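Local coordinates for pyruvate kinase (Toxoplasma gondii, PDB 3GG8), which catalyses the last step of glycolysis, transferring the phosphate of phosphoenolpyruvate to ADP to yield pyruvate and ATP, at residues A410-A415 and M432-A437; A378-M383 and A427-M432. All coordinates share one frame; numbering follows the deposited sequence.

Interaction 1: residues A410-A415 and M432-A437; sequences AAIILA and MQPILA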
loop_
_atom_site.group_PDB
_atom_site.type_symbol
_atom_site.label_atom_id
_atom_site.label_comp_id
_atom_site.label_asym_id
_atom_site.label_seq_id
_atom_site.Cartn_x
_atom_site.Cartn_y
_atom_site.Cartn_z
ATOM N N ALA C 410 -17.538 -1.984 16.259
ATOM C CA ALA C 410 -17.792 -2.545 17.588
ATOM C C ALA C 410 -17.577 -1.502 18.677
ATOM O O ALA C 410 -16.690 -0.655 18.570
ATOM C CB ALA C 410 -16.919 -3.758 17.838
ATOM N N ALA C 411 -18.393 -1.571 19.722
ATOM C CA ALA C 411 -18.339 -0.611 20.812
ATOM C C ALA C 411 -17.159 -0.918 21.731
ATOM O O ALA C 411 -16.495 -0.001 22.234
ATOM C CB ALA C 411 -19.642 -0.609 21.578
ATOM N N ILE C 412 -16.892 -2.200 21.948
ATOM C CA ILE C 412 -15.734 -2.606 22.760
ATOM C C ILE C 412 -15.134 -3.931 22.312
ATOM O O ILE C 412 -15.764 -4.691 21.579
ATOM C CB ILE C 412 -16.052 -2.685 24.294
ATOM C CG1 ILE C 412 -17.184 -3.674 24.575
ATOM C CG2 ILE C 412 -16.357 -1.285 24.894
ATOM C CD1 ILE C 412 -17.596 -3.684 26.038
ATOM N N ILE C 413 -13.902 -4.173 22.754
ATOM C CA ILE C 413 -13.228 -5.448 22.574
ATOM C C ILE C 413 -13.111 -6.118 23.946
ATOM O O ILE C 413 -12.681 -5.509 24.923
ATOM C CB ILE C 413 -11.829 -5.285 21.881
ATOM C CG1 ILE C 413 -11.979 -4.621 20.496
ATOM C CG2 ILE C 413 -11.119 -6.638 21.737
ATOM C CD1 ILE C 413 -10.640 -4.273 19.799
ATOM N N LEU C 414 -13.545 -7.359 24.034
ATOM C CA LEU C 414 -13.404 -8.095 25.275
ATOM C C LEU C 414 -12.188 -8.996 25.111
ATOM O O LEU C 414 -12.094 -9.759 24.137
ATOM C CB LEU C 414 -14.658 -8.915 25.576
ATOM C CG LEU C 414 -16.020 -8.206 25.589
ATOM C CD1 LEU C 414 -17.138 -9.170 25.948
ATOM C CD2 LEU C 414 -16.016 -7.021 26.548
ATOM N N ALA C 415 -11.246 -8.872 26.039
ATOM C CA ALA C 415 -10.057 -9.717 26.058
ATOM C C ALA C 415 -10.153 -10.647 27.248
ATOM O O ALA C 415 -9.940 -10.231 28.381
ATOM C CB ALA C 415 -8.789 -8.869 26.138
ATOM N N MET C 432 -8.971 1.730 18.448
ATOM C CA MET C 432 -9.795 2.864 18.814
ATOM C C MET C 432 -10.838 2.470 19.855
ATOM O O MET C 432 -11.240 3.289 20.667
ATOM C CB MET C 432 -10.470 3.427 17.562
ATOM C CG MET C 432 -11.503 4.517 17.825
ATOM S SD MET C 432 -11.444 5.791 16.563
ATOM C CE MET C 432 -12.140 4.916 15.157
ATOM N N GLN C 433 -11.274 1.215 19.826
ATOM C CA GLN C 433 -12.247 0.712 20.795
ATOM C C GLN C 433 -11.575 0.434 22.129
ATOM O O GLN C 433 -10.422 -0.043 22.158
ATOM C CB GLN C 433 -12.912 -0.587 20.305
ATOM C CG GLN C 433 -13.721 -0.489 19.005
ATOM C CD GLN C 433 -12.847 -0.389 17.766
ATOM O OE1 GLN C 433 -11.729 -0.913 17.733
ATOM N NE2 GLN C 433 -13.348 0.301 16.738
ATOM N N PRO C 434 -12.293 0.707 23.243
ATOM C CA PRO C 434 -11.848 0.301 24.571
ATOM C C PRO C 434 -11.653 -1.206 24.658
ATOM O O PRO C 434 -12.384 -1.955 24.015
ATOM C CB PRO C 434 -13.023 0.701 25.456
ATOM C CG PRO C 434 -13.676 1.817 24.734
ATOM C CD PRO C 434 -13.577 1.427 23.305
ATOM N N ILE C 435 -10.664 -1.644 25.436
ATOM C CA ILE C 435 -10.448 -3.066 25.693
ATOM C C ILE C 435 -10.855 -3.359 27.135
ATOM O O ILE C 435 -10.398 -2.688 28.053
ATOM C CB ILE C 435 -8.962 -3.481 25.451
ATOM C CG1 ILE C 435 -8.496 -3.056 24.044
ATOM C CG2 ILE C 435 -8.762 -4.983 25.678
ATOM C CD1 ILE C 435 -6.974 -2.962 23.907
ATOM N N LEU C 436 -11.753 -4.324 27.326
ATOM C CA LEU C 436 -12.071 -4.800 28.656
ATOM C C LEU C 436 -11.470 -6.191 28.827
ATOM O O LEU C 436 -11.926 -7.163 28.225
ATOM C CB LEU C 436 -13.582 -4.777 28.905
ATOM C CG LEU C 436 -14.157 -5.309 30.231
ATOM C CD1 LEU C 436 -13.614 -4.606 31.488
ATOM C CD2 LEU C 436 -15.697 -5.216 30.178
ATOM N N ALA C 437 -10.401 -6.250 29.606
ATOM C CA ALA C 437 -9.734 -7.496 29.929
ATOM C C ALA C 437 -10.457 -8.203 31.076
ATOM O O ALA C 437 -10.640 -7.625 32.158
ATOM C CB ALA C 437 -8.295 -7.227 30.289
#

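Interaction 2: residues A378-M383 and A427-M432; sequences ALYRAM and AKYRPM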
loop_
_atom_site.group_PDB
_atom_site.type_symbol
_atom_site.label_atom_id
_atom_site.label_comp_id
_atom_site.label_asym_id
_atom_site.label_seq_id
_atom_site.Cartn_x
_atom_site.Cartn_y
_atom_site.Cartn_z
ATOM N N ALA C 378 -3.459 4.309 11.043
ATOM C CA ALA C 378 -2.047 4.436 10.657
ATOM C C ALA C 378 -1.078 3.901 11.716
ATOM O O ALA C 378 0.088 3.642 11.426
ATOM C CB ALA C 378 -1.710 5.881 10.293
ATOM N N LEU C 379 -1.560 3.743 12.944
ATOM C CA LEU C 379 -0.771 3.096 13.986
ATOM C C LEU C 379 -0.874 1.578 13.836
ATOM O O LEU C 379 0.126 0.863 13.954
ATOM C CB LEU C 379 -1.235 3.535 15.374
ATOM C CG LEU C 379 -0.152 3.982 16.365
ATOM C CD1 LEU C 379 -0.812 4.474 17.655
ATOM C CD2 LEU C 379 0.890 2.884 16.663
ATOM N N TYR C 380 -2.091 1.101 13.568
ATOM C CA TYR C 380 -2.328 -0.319 13.335
ATOM C C TYR C 380 -1.504 -0.866 12.157
ATOM O O TYR C 380 -0.883 -1.925 12.273
ATOM C CB TYR C 380 -3.819 -0.613 13.125
ATOM C CG TYR C 380 -4.050 -2.044 12.712
ATOM C CD1 TYR C 380 -4.031 -3.069 13.656
ATOM C CD2 TYR C 380 -4.241 -2.384 11.373
ATOM C CE1 TYR C 380 -4.217 -4.393 13.280
ATOM C CE2 TYR C 380 -4.427 -3.702 10.991
ATOM C CZ TYR C 380 -4.413 -4.696 11.955
ATOM O OH TYR C 380 -4.598 -6.002 11.593
ATOM N N ARG C 381 -1.509 -0.144 11.035
ATOM C CA ARG C 381 -0.758 -0.552 9.845
ATOM C C ARG C 381 0.755 -0.380 10.017
ATOM O O ARG C 381 1.535 -1.079 9.366
ATOM C CB ARG C 381 -1.260 0.187 8.597
ATOM N N ALA C 382 1.158 0.541 10.893
ATOM C CA ALA C 382 2.571 0.725 11.259
ATOM C C ALA C 382 3.117 -0.465 12.049
ATOM O O ALA C 382 4.281 -0.836 11.892
ATOM C CB ALA C 382 2.762 2.011 12.045
ATOM N N MET C 383 2.268 -1.051 12.895
ATOM C CA MET C 383 2.603 -2.263 13.649
ATOM C C MET C 383 2.607 -3.527 12.775
ATOM O O MET C 383 3.338 -4.479 13.059
ATOM C CB MET C 383 1.635 -2.439 14.821
ATOM C CG MET C 383 2.177 -3.289 15.967
ATOM S SD MET C 383 3.647 -2.616 16.774
ATOM C CE MET C 383 3.061 -1.043 17.420
ATOM N N ALA C 427 -3.913 -4.750 22.819
ATOM C CA ALA C 427 -3.494 -3.403 23.181
ATOM C C ALA C 427 -2.355 -2.921 22.274
ATOM O O ALA C 427 -2.354 -1.773 21.822
ATOM C CB ALA C 427 -3.082 -3.351 24.639
ATOM N N LYS C 428 -1.398 -3.816 22.026
ATOM C CA LYS C 428 -0.269 -3.596 21.105
ATOM C C LYS C 428 -0.700 -2.951 19.778
ATOM O O LYS C 428 0.038 -2.160 19.188
ATOM C CB LYS C 428 0.402 -4.949 20.849
ATOM C CG LYS C 428 1.681 -4.927 20.057
ATOM C CD LYS C 428 2.179 -6.346 19.845
ATOM C CE LYS C 428 3.101 -6.426 18.640
ATOM N NZ LYS C 428 4.028 -7.590 18.714
ATOM N N TYR C 429 -1.903 -3.285 19.318
ATOM C CA TYR C 429 -2.413 -2.768 18.038
ATOM C C TYR C 429 -3.168 -1.454 18.164
ATOM O O TYR C 429 -3.684 -0.955 17.181
ATOM C CB TYR C 429 -3.178 -3.849 17.259
ATOM C CG TYR C 429 -2.201 -4.863 16.740
ATOM C CD1 TYR C 429 -1.460 -4.600 15.585
ATOM C CD2 TYR C 429 -1.943 -6.040 17.438
ATOM C CE1 TYR C 429 -0.522 -5.493 15.118
ATOM C CE2 TYR C 429 -0.994 -6.947 16.975
ATOM C CZ TYR C 429 -0.285 -6.660 15.815
ATOM O OH TYR C 429 0.667 -7.527 15.328
ATOM N N ARG C 430 -3.200 -0.897 19.385
ATOM C CA ARG C 430 -3.829 0.400 19.669
ATOM C C ARG C 430 -5.203 0.525 18.982
ATOM O O ARG C 430 -5.372 1.333 18.064
ATOM C CB ARG C 430 -2.900 1.575 19.278
ATOM C CG ARG C 430 -1.569 1.695 20.061
ATOM C CD ARG C 430 -1.781 2.151 21.514
ATOM N NE ARG C 430 -0.536 2.343 22.269
ATOM C CZ ARG C 430 -0.028 1.460 23.129
ATOM N NH1 ARG C 430 1.102 1.730 23.787
ATOM N NH2 ARG C 430 -0.653 0.312 23.355
ATOM N N PRO C 431 -6.184 -0.301 19.401
ATOM C CA PRO C 431 -7.502 -0.157 18.786
ATOM C C PRO C 431 -8.187 1.100 19.312
ATOM O O PRO C 431 -7.975 1.496 20.470
ATOM C CB PRO C 431 -8.248 -1.402 19.265
ATOM C CG PRO C 431 -7.601 -1.728 20.576
ATOM C CD PRO C 431 -6.165 -1.362 20.424
ATOM N N MET C 432 -8.971 1.730 18.448
ATOM C CA MET C 432 -9.795 2.864 18.814
ATOM C C MET C 432 -10.838 2.470 19.855
ATOM O O MET C 432 -11.240 3.289 20.667
ATOM C CB MET C 432 -10.470 3.427 17.562
ATOM C CG MET C 432 -11.503 4.517 17.825
ATOM S SD MET C 432 -11.444 5.791 16.563
ATOM C CE MET C 432 -12.140 4.916 15.157
#

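Interaction 1: residues A410-A415 and M432-A437
The methyl CG2 of Ile412 lies over one face of the Pro434 ring, set toward its outer carbons, 3.9 Å from Pro434 CB. The same ring turns CD to the carbonyl of Ala411, whose O is 3.4 Å away. The amide of Gln433 is flanked rather than stacked: OE1 lies 4.1 Å from Ile413 CD1, while Ala410 O lies near the amide plane, on the side away from OE1, 3.9 Å from NE2, and comes closest to the methylene CG, at 3.0 Å. Chi1 of -62° puts that CG beside its own backbone N, and a bend at chi2 carries the amide on from Ala410 O, with OE1 toward Ile413 CD1. Beyond these groups the backbones pair as neighbouring parallel strands. Ile413 N donates to Pro434 O almost straight on (175° at the hydrogen), Leu436 N returns a bond to Ile413 O at 2.8 Å, and Ala415 N reaches Leu436 O from well above the carbonyl plane. This is the strand pair of a beta-alpha-beta unit, joined by helix 421-427 within the C-terminal alpha/beta domain of pyruvate kinase. Ile413, Ala415, Ile435 and Ala437 share the sheet face packed against that helix, where Ile426 and Ala423 meet them. Between the strands on this face, Ala415 CB touches Ile435 CG2 at 3.9 Å. On the other face Leu414 and Leu436 run side by side in the same direction, and Leu414 CD2 rests 4.1 Å from Leu436 CB. Strands 454-458 and 487-494 flank the pair, with Val489 and Val491 bonding to the backbone of Leu414.

Interaction 2: residues A378-M383 and A427-M432
Tyr380 and Tyr429 meet through CD1 of each ring, 3.6 Å apart, with the ring planes inclined at 55° and the centroids 5.5 Å from one another. CB of Tyr429 sits in plane at the edge of the Tyr380 ring. Met383, one helical turn on from Tyr380, also reaches Tyr429: its CG lies 3.6 Å from Tyr429 CE1. With CG anti to the backbone N (chi1 -157°), the methionine chain extends off the helix, then bends twice, which brings CE to 3.7 Å from the carbonyl O of Lys428. Leu379, on the same side of the helix, puts CD1 against the aliphatic start of Arg430, 3.8 Å from CG. Helix 376-384 thus packs on the turn that follows helix 421-427 and leads into strand 435-439 of the alpha/beta domain. The turn is type I, from Ala427 to Arg430, and Arg430 leaves the helical conformation with a positive phi of 45°. Ala427 O receives Arg430 N at 2.7 Å and, weakly, NH2 of the same arginine, whose chain folds back at chi2. Two bonds, one of them weak, therefore tie that carbonyl to a single residue. Farther out, the polar ends are held by other helices and loops: Tyr380 OH bonds Glu403, while Tyr429 OH bonds both Arg399 and Glu395, all on helix 393-407. Glu395 also forms a salt bridge with Lys428 NZ, which bonds Val304 O as well. Arg430 NH1 reaches Gly340 O, linking the turn to the barrel-domain part of the chain.

After the barrel strands the chain forms helix 376-384, passes through helix 393-407 and enters strand 412-416, then follows helix 421-427 into a turn and strand 435-439. Interaction 2 closes when that turn returns to helix 376-384, with 43 residues between its segments; interaction 1 closes just afterwards, across 16. Their segments alternate, so the two loops cross rather than nest, and Met432 belongs to both. Their centres are 13 Å apart, yet they touch: Ile435 CD1 packs on Ala427 CA at 3.6 Å and Ile413 CD1 on Pro431 CB. Together they join helix 376-384, by way of the turn, to the parallel strands of the mixed sheet.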